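Local coordinates for protein alkaline serine protease (Pseudoalteromonas sp., PDB 1Y9Z) that probably cleaves peptide bonds as a cold-adapted, subtilisin-like serine protease that carries an inserted beta-barrel domain, at residues V336-A339 and T340-L344; Q224-F227 and S228-V231. All coordinates share one frame; numbering follows the deposited sequence.

Interactions 1 and 2 face each other, their centres about 11 Å apart. Interaction 1 is the start of helix 338-345. Interaction 2 is the turn that leads from strand 224-225 to strand 232-240. Two side-chain meetings join them. Leu-344 CD2 lies 3.4 Å from Tyr-226 CZ, and Thr-340 OG1 lies 3.6 Å from Asn-229 CB. Val-336 CG1 also packs on Gly-230 O. Both lie against the sheet that includes strands 214-221, 232-240 and 333-336, probably part of the inserted beta-barrel domain. Neither includes a residue of the phenylmethanesulfonic acid pocket. The side chain of Phe-227 is about 11 Å from a bound calcium ion.

Interaction 1. Residues V336-A339 and T340-L344; sequences VDRA and TGLAL
Asp-337 OD2 is gripped by two donors of Thr-340. Thr-340 N donates to Asp-337 OD2 at 2.8 Å, meeting it nearly along the C-O axis. Thr-340 OG1 donates to it from above the carboxylate plane, also at 2.8 Å from Asp-337 OD2. Asp-337 is thus the N-cap of helix 338-345. Its chi1 of 66° sets CG between its own N and carbonyl carbon, which brings OD2 round to Thr-340 N and OG1. A water donates to Asp-337 OD1 at 2.6 Å and reaches Thr-340 OG1 as well. The negative group beside the N-terminal end of the helix probably interacts favourably with the helix dipole. An alanine at the cap would leave Thr-340 N and OG1 without this acceptor and would probably fray the first turn.

Thr-340 CG2, anti to its own N, points to Val-336 instead. It rests 3.9 Å from Val-336 CB, the side chains of Thr-340 and Val-336 crossing at about a right angle. Arg-338 and Leu-342, one turn apart, touch through CG and CG at 4.2 Å, and Leu-342 CD2 lies over one face of the guanidinium. The arginine chain is extended from CG to NE, and its NH1 forms a salt bridge with Glu-280. The helical bond from Leu-342 N to Arg-338 O measures 2.9 Å.

Val-336 ends strand 333-336 and packs on Ile-307 and Tyr-309 of strand 305-309 and on Ile-219 of strand 214-221. Further along, Leu-344 seats the helix against Ile-307, Ile-221 and Tyr-226.

Interaction 2. Residues Q224-F227 and S228-V231; sequences QSYF and SNGV
Tyr-226 and Asn-229 meet with ring and amide planes 72° apart. Asn-229 OD1 approaches the ring obliquely and comes within 4.0 Å of Tyr-226 CD1. The asparagine's CG is anti to its own carbonyl carbon, chi1 -71°. This turns the amide back toward the tyrosine, and OD1 also lies close to Tyr-226 CA. Across Tyr-226 O from the amide, Val-231 CG2 reaches Tyr-226 CB at 4.2 Å, an apolar touch. The same methyl packs against the tyrosine carbonyl.

After strand 224-225 the chain first forms an ST turn. Ser-225 OG accepts from Phe-227 N at 3.0 Å, a nearly straight bond. Asp-218 of strand 214-221 is a second partner of that hydroxyl. The backbone then makes two overlapping type I beta turns, 226-229 and 227-230. Asn-229 N bonds to Tyr-226 O at 2.9 Å, and Gly-230 N bonds to Phe-227 O at 3.0 Å. A weak bond also runs from Gly-230 N to Tyr-226 O. Gly-230 has backbone angles at which a CB would jam against the carbonyl O of Asn-229, a reason for glycine here. Water 2 joins Ser-225 O to Ser-228 N.

The Phe-227 ring takes a different course. With CG anti to its backbone N (chi1 -172°), the ring stands beside its own carbonyl carbon, close to Ser-228 N, which lies obliquely to it. Water 3 sits 3.6 Å above one face of the Phe-227 ring, over its centre. That water also bridges Phe-227 O and Val-231 N, so it spans the mouth of the turn. Tyr-226 packs on Ile-219 and Ile-221 of strand 214-221, and Phe-227 touches Thr-3.

Interaction 1. Residues V336-A339 and T340-L344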
ATOM      1  N   VAL A 336       5.660   8.814 -12.168  1.00 12.59           N
ATOM      2  CA  VAL A 336       4.498   9.614 -11.786  1.00 12.80           C
ATOM      3  C   VAL A 336       3.293   9.145 -12.601  1.00 13.20           C
ATOM      4  O   VAL A 336       3.461   8.504 -13.641  1.00 13.49           O
ATOM      5  CB  VAL A 336       4.722  11.130 -12.047  1.00 12.17           C
ATOM      6  CG1 VAL A 336       5.896  11.640 -11.218  1.00 12.40           C
ATOM      7  CG2 VAL A 336       4.971  11.376 -13.526  1.00 13.61           C
ATOM      8  N   ASP A 337       2.085   9.459 -12.142  1.00 12.70           N
ATOM      9  CA  ASP A 337       0.893   9.033 -12.868  1.00 14.08           C
ATOM     10  C   ASP A 337       0.700   9.858 -14.137  1.00 15.56           C
ATOM     11  O   ASP A 337       1.407  10.844 -14.357  1.00 16.88           O
ATOM     12  CB  ASP A 337      -0.351   9.075 -11.958  1.00 14.22           C
ATOM     13  CG  ASP A 337      -0.738  10.477 -11.529  1.00 15.81           C
ATOM     14  OD1 ASP A 337      -1.515  10.590 -10.556  1.00 16.63           O
ATOM     15  OD2 ASP A 337      -0.295  11.457 -12.159  1.00 15.94           O
ATOM     16  N   ARG A 338      -0.246   9.452 -14.978  1.00 15.31           N
ATOM     17  CA  ARG A 338      -0.467  10.150 -16.241  1.00 15.94           C
ATOM     18  C   ARG A 338      -0.873  11.610 -16.107  1.00 16.37           C
ATOM     19  O   ARG A 338      -0.365  12.464 -16.835  1.00 17.07           O
ATOM     20  CB  ARG A 338      -1.501   9.405 -17.087  1.00 16.38           C
ATOM     21  CG  ARG A 338      -1.614   9.952 -18.502  1.00 16.47           C
ATOM     22  CD  ARG A 338      -2.467   9.060 -19.385  1.00 18.24           C
ATOM     23  NE  ARG A 338      -2.476   9.520 -20.772  1.00 19.35           N
ATOM     24  CZ  ARG A 338      -1.417   9.503 -21.577  1.00 20.63           C
ATOM     25  NH1 ARG A 338      -0.251   9.047 -21.141  1.00 19.97           N
ATOM     26  NH2 ARG A 338      -1.524   9.945 -22.824  1.00 22.33           N
ATOM     27  N   ALA A 339      -1.786  11.903 -15.188  1.00 16.39           N
ATOM     28  CA  ALA A 339      -2.242  13.275 -14.992  1.00 17.15           C
ATOM     29  C   ALA A 339      -1.061  14.188 -14.687  1.00 17.87           C
ATOM     30  O   ALA A 339      -0.949  15.286 -15.235  1.00 17.71           O
ATOM     31  CB  ALA A 339      -3.255  13.333 -13.858  1.00 17.16           C
ATOM     32  N   THR A 340      -0.178  13.725 -13.809  1.00 17.24           N
ATOM     33  CA  THR A 340       0.996  14.498 -13.432  1.00 17.78           C
ATOM     34  C   THR A 340       1.944  14.657 -14.618  1.00 17.81           C
ATOM     35  O   THR A 340       2.508  15.729 -14.829  1.00 18.17           O
ATOM     36  CB  THR A 340       1.733  13.826 -12.259  1.00 16.90           C
ATOM     37  OG1 THR A 340       0.858  13.771 -11.125  1.00 17.65           O
ATOM     38  CG2 THR A 340       2.982  14.612 -11.886  1.00 17.30           C
ATOM     39  N   GLY A 341       2.111  13.591 -15.395  1.00 17.71           N
ATOM     40  CA  GLY A 341       2.986  13.650 -16.551  1.00 18.51           C
ATOM     41  C   GLY A 341       2.490  14.643 -17.587  1.00 20.18           C
ATOM     42  O   GLY A 341       3.285  15.337 -18.223  1.00 20.61           O
ATOM     43  N   LEU A 342       1.174  14.716 -17.760  1.00 20.41           N
ATOM     44  CA  LEU A 342       0.597  15.642 -18.728  1.00 22.10           C
ATOM     45  C   LEU A 342       0.715  17.076 -18.228  1.00 22.56           C
ATOM     46  O   LEU A 342       0.885  18.006 -19.019  1.00 22.80           O
ATOM     47  CB  LEU A 342      -0.872  15.296 -18.990  1.00 23.02           C
ATOM     48  CG  LEU A 342      -1.141  13.933 -19.635  1.00 23.71           C
ATOM     49  CD1 LEU A 342      -2.635  13.772 -19.869  1.00 25.44           C
ATOM     50  CD2 LEU A 342      -0.383  13.817 -20.949  1.00 24.07           C
ATOM     51  N   ALA A 343       0.628  17.253 -16.915  1.00 22.41           N
ATOM     52  CA  ALA A 343       0.737  18.579 -16.321  1.00 22.34           C
ATOM     53  C   ALA A 343       2.160  19.094 -16.505  1.00 22.55           C
ATOM     54  O   ALA A 343       2.378  20.286 -16.727  1.00 22.77           O
ATOM     55  CB  ALA A 343       0.382  18.523 -14.839  1.00 22.23           C
ATOM     56  N   LEU A 344       3.126  18.186 -16.415  1.00 22.21           N
ATOM     57  CA  LEU A 344       4.529  18.544 -16.577  1.00 22.69           C
ATOM     58  C   LEU A 344       4.828  19.007 -18.000  1.00 23.59           C
ATOM     59  O   LEU A 344       5.807  19.715 -18.233  1.00 23.09           O
ATOM     60  CB  LEU A 344       5.424  17.354 -16.212  1.00 21.99           C
ATOM     61  CG  LEU A 344       5.500  17.027 -14.718  1.00 21.93           C
ATOM     62  CD1 LEU A 344       6.221  15.704 -14.509  1.00 21.51           C
ATOM     63  CD2 LEU A 344       6.218  18.158 -13.986  1.00 22.82           C
TER
HETATM   64  O   HOH W   1      -1.490  12.741  -9.054  1.00 27.43           O

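Interaction 2. Residues Q224-F227 and S228-V231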
ATOM      1  N   GLN A 224       8.286  24.991  -6.309  1.00 26.07           N
ATOM      2  CA  GLN A 224       7.157  24.200  -5.825  1.00 25.60           C
ATOM      3  C   GLN A 224       7.403  22.708  -6.039  1.00 23.64           C
ATOM      4  O   GLN A 224       8.055  22.310  -7.005  1.00 22.46           O
ATOM      5  CB  GLN A 224       5.867  24.631  -6.527  1.00 27.02           C
ATOM      6  CG  GLN A 224       5.446  26.062  -6.214  1.00 30.03           C
ATOM      7  CD  GLN A 224       5.082  26.269  -4.752  1.00 31.06           C
ATOM      8  OE1 GLN A 224       4.815  27.392  -4.321  1.00 32.57           O
ATOM      9  NE2 GLN A 224       5.061  25.185  -3.984  1.00 31.66           N
ATOM     10  N   SER A 225       6.870  21.892  -5.135  1.00 21.68           N
ATOM     11  CA  SER A 225       7.052  20.445  -5.194  1.00 19.76           C
ATOM     12  C   SER A 225       5.839  19.643  -5.662  1.00 19.26           C
ATOM     13  O   SER A 225       4.694  20.000  -5.384  1.00 19.64           O
ATOM     14  CB  SER A 225       7.489  19.938  -3.817  1.00 19.65           C
ATOM     15  OG  SER A 225       7.435  18.525  -3.749  1.00 18.22           O
ATOM     16  N   TYR A 226       6.112  18.547  -6.365  1.00 17.86           N
ATOM     17  CA  TYR A 226       5.074  17.654  -6.876  1.00 17.68           C
ATOM     18  C   TYR A 226       4.922  16.437  -5.965  1.00 16.66           C
ATOM     19  O   TYR A 226       4.227  15.479  -6.304  1.00 16.72           O
ATOM     20  CB  TYR A 226       5.437  17.169  -8.281  1.00 18.84           C
ATOM     21  CG  TYR A 226       5.246  18.192  -9.377  1.00 20.01           C
ATOM     22  CD1 TYR A 226       3.981  18.445  -9.907  1.00 21.48           C
ATOM     23  CD2 TYR A 226       6.330  18.895  -9.897  1.00 21.69           C
ATOM     24  CE1 TYR A 226       3.802  19.371 -10.934  1.00 21.90           C
ATOM     25  CE2 TYR A 226       6.163  19.826 -10.923  1.00 21.38           C
ATOM     26  CZ  TYR A 226       4.897  20.055 -11.437  1.00 22.29           C
ATOM     27  OH  TYR A 226       4.728  20.963 -12.460  1.00 22.84           O
ATOM     28  N   PHE A 227       5.575  16.479  -4.807  1.00 15.92           N
ATOM     29  CA  PHE A 227       5.530  15.370  -3.862  1.00 15.02           C
ATOM     30  C   PHE A 227       4.126  14.850  -3.576  1.00 15.39           C
ATOM     31  O   PHE A 227       3.890  13.642  -3.615  1.00 13.20           O
ATOM     32  CB  PHE A 227       6.181  15.774  -2.538  1.00 14.22           C
ATOM     33  CG  PHE A 227       6.350  14.630  -1.576  1.00 12.67           C
ATOM     34  CD1 PHE A 227       7.509  13.862  -1.587  1.00 13.33           C
ATOM     35  CD2 PHE A 227       5.341  14.307  -0.673  1.00 14.73           C
ATOM     36  CE1 PHE A 227       7.662  12.791  -0.709  1.00 13.09           C
ATOM     37  CE2 PHE A 227       5.484  13.236   0.207  1.00 15.57           C
ATOM     38  CZ  PHE A 227       6.647  12.477   0.189  1.00 13.35           C
ATOM     39  N   SER A 228       3.200  15.759  -3.285  1.00 15.63           N
ATOM     40  CA  SER A 228       1.826  15.374  -2.967  1.00 16.49           C
ATOM     41  C   SER A 228       1.068  14.765  -4.146  1.00 16.35           C
ATOM     42  O   SER A 228       0.014  14.156  -3.961  1.00 16.37           O
ATOM     43  CB  SER A 228       1.048  16.577  -2.420  1.00 18.64           C
ATOM     44  OG  SER A 228       0.880  17.576  -3.407  1.00 21.52           O
ATOM     45  N   ASN A 229       1.594  14.937  -5.355  1.00 15.59           N
ATOM     46  CA  ASN A 229       0.958  14.372  -6.542  1.00 16.04           C
ATOM     47  C   ASN A 229       1.301  12.891  -6.612  1.00 15.44           C
ATOM     48  O   ASN A 229       0.587  12.099  -7.231  1.00 15.63           O
ATOM     49  CB  ASN A 229       1.470  15.056  -7.812  1.00 17.73           C
ATOM     50  CG  ASN A 229       0.970  16.476  -7.956  1.00 21.64           C
ATOM     51  OD1 ASN A 229       1.270  17.340  -7.135  1.00 23.34           O
ATOM     52  ND2 ASN A 229       0.199  16.725  -9.009  1.00 24.58           N
ATOM     53  N   GLY A 230       2.405  12.532  -5.969  1.00 14.33           N
ATOM     54  CA  GLY A 230       2.860  11.157  -5.975  1.00 13.55           C
ATOM     55  C   GLY A 230       4.060  11.009  -6.887  1.00 13.27           C
ATOM     56  O   GLY A 230       3.921  10.985  -8.107  1.00 13.58           O
ATOM     57  N   VAL A 231       5.247  10.934  -6.294  1.00 11.95           N
ATOM     58  CA  VAL A 231       6.484  10.773  -7.052  1.00 12.48           C
ATOM     59  C   VAL A 231       7.191   9.554  -6.481  1.00 12.39           C
ATOM     60  O   VAL A 231       7.628   9.556  -5.331  1.00 11.69           O
ATOM     61  CB  VAL A 231       7.400  12.008  -6.918  1.00 12.95           C
ATOM     62  CG1 VAL A 231       8.634  11.836  -7.789  1.00 13.60           C
ATOM     63  CG2 VAL A 231       6.638  13.265  -7.315  1.00 14.15           C
TER
HETATM   64  O   HOH W   2       3.689  18.608  -2.748  1.00 23.76           O
HETATM   65  O   HOH W   3       5.368  11.395  -3.351  1.00 11.54           O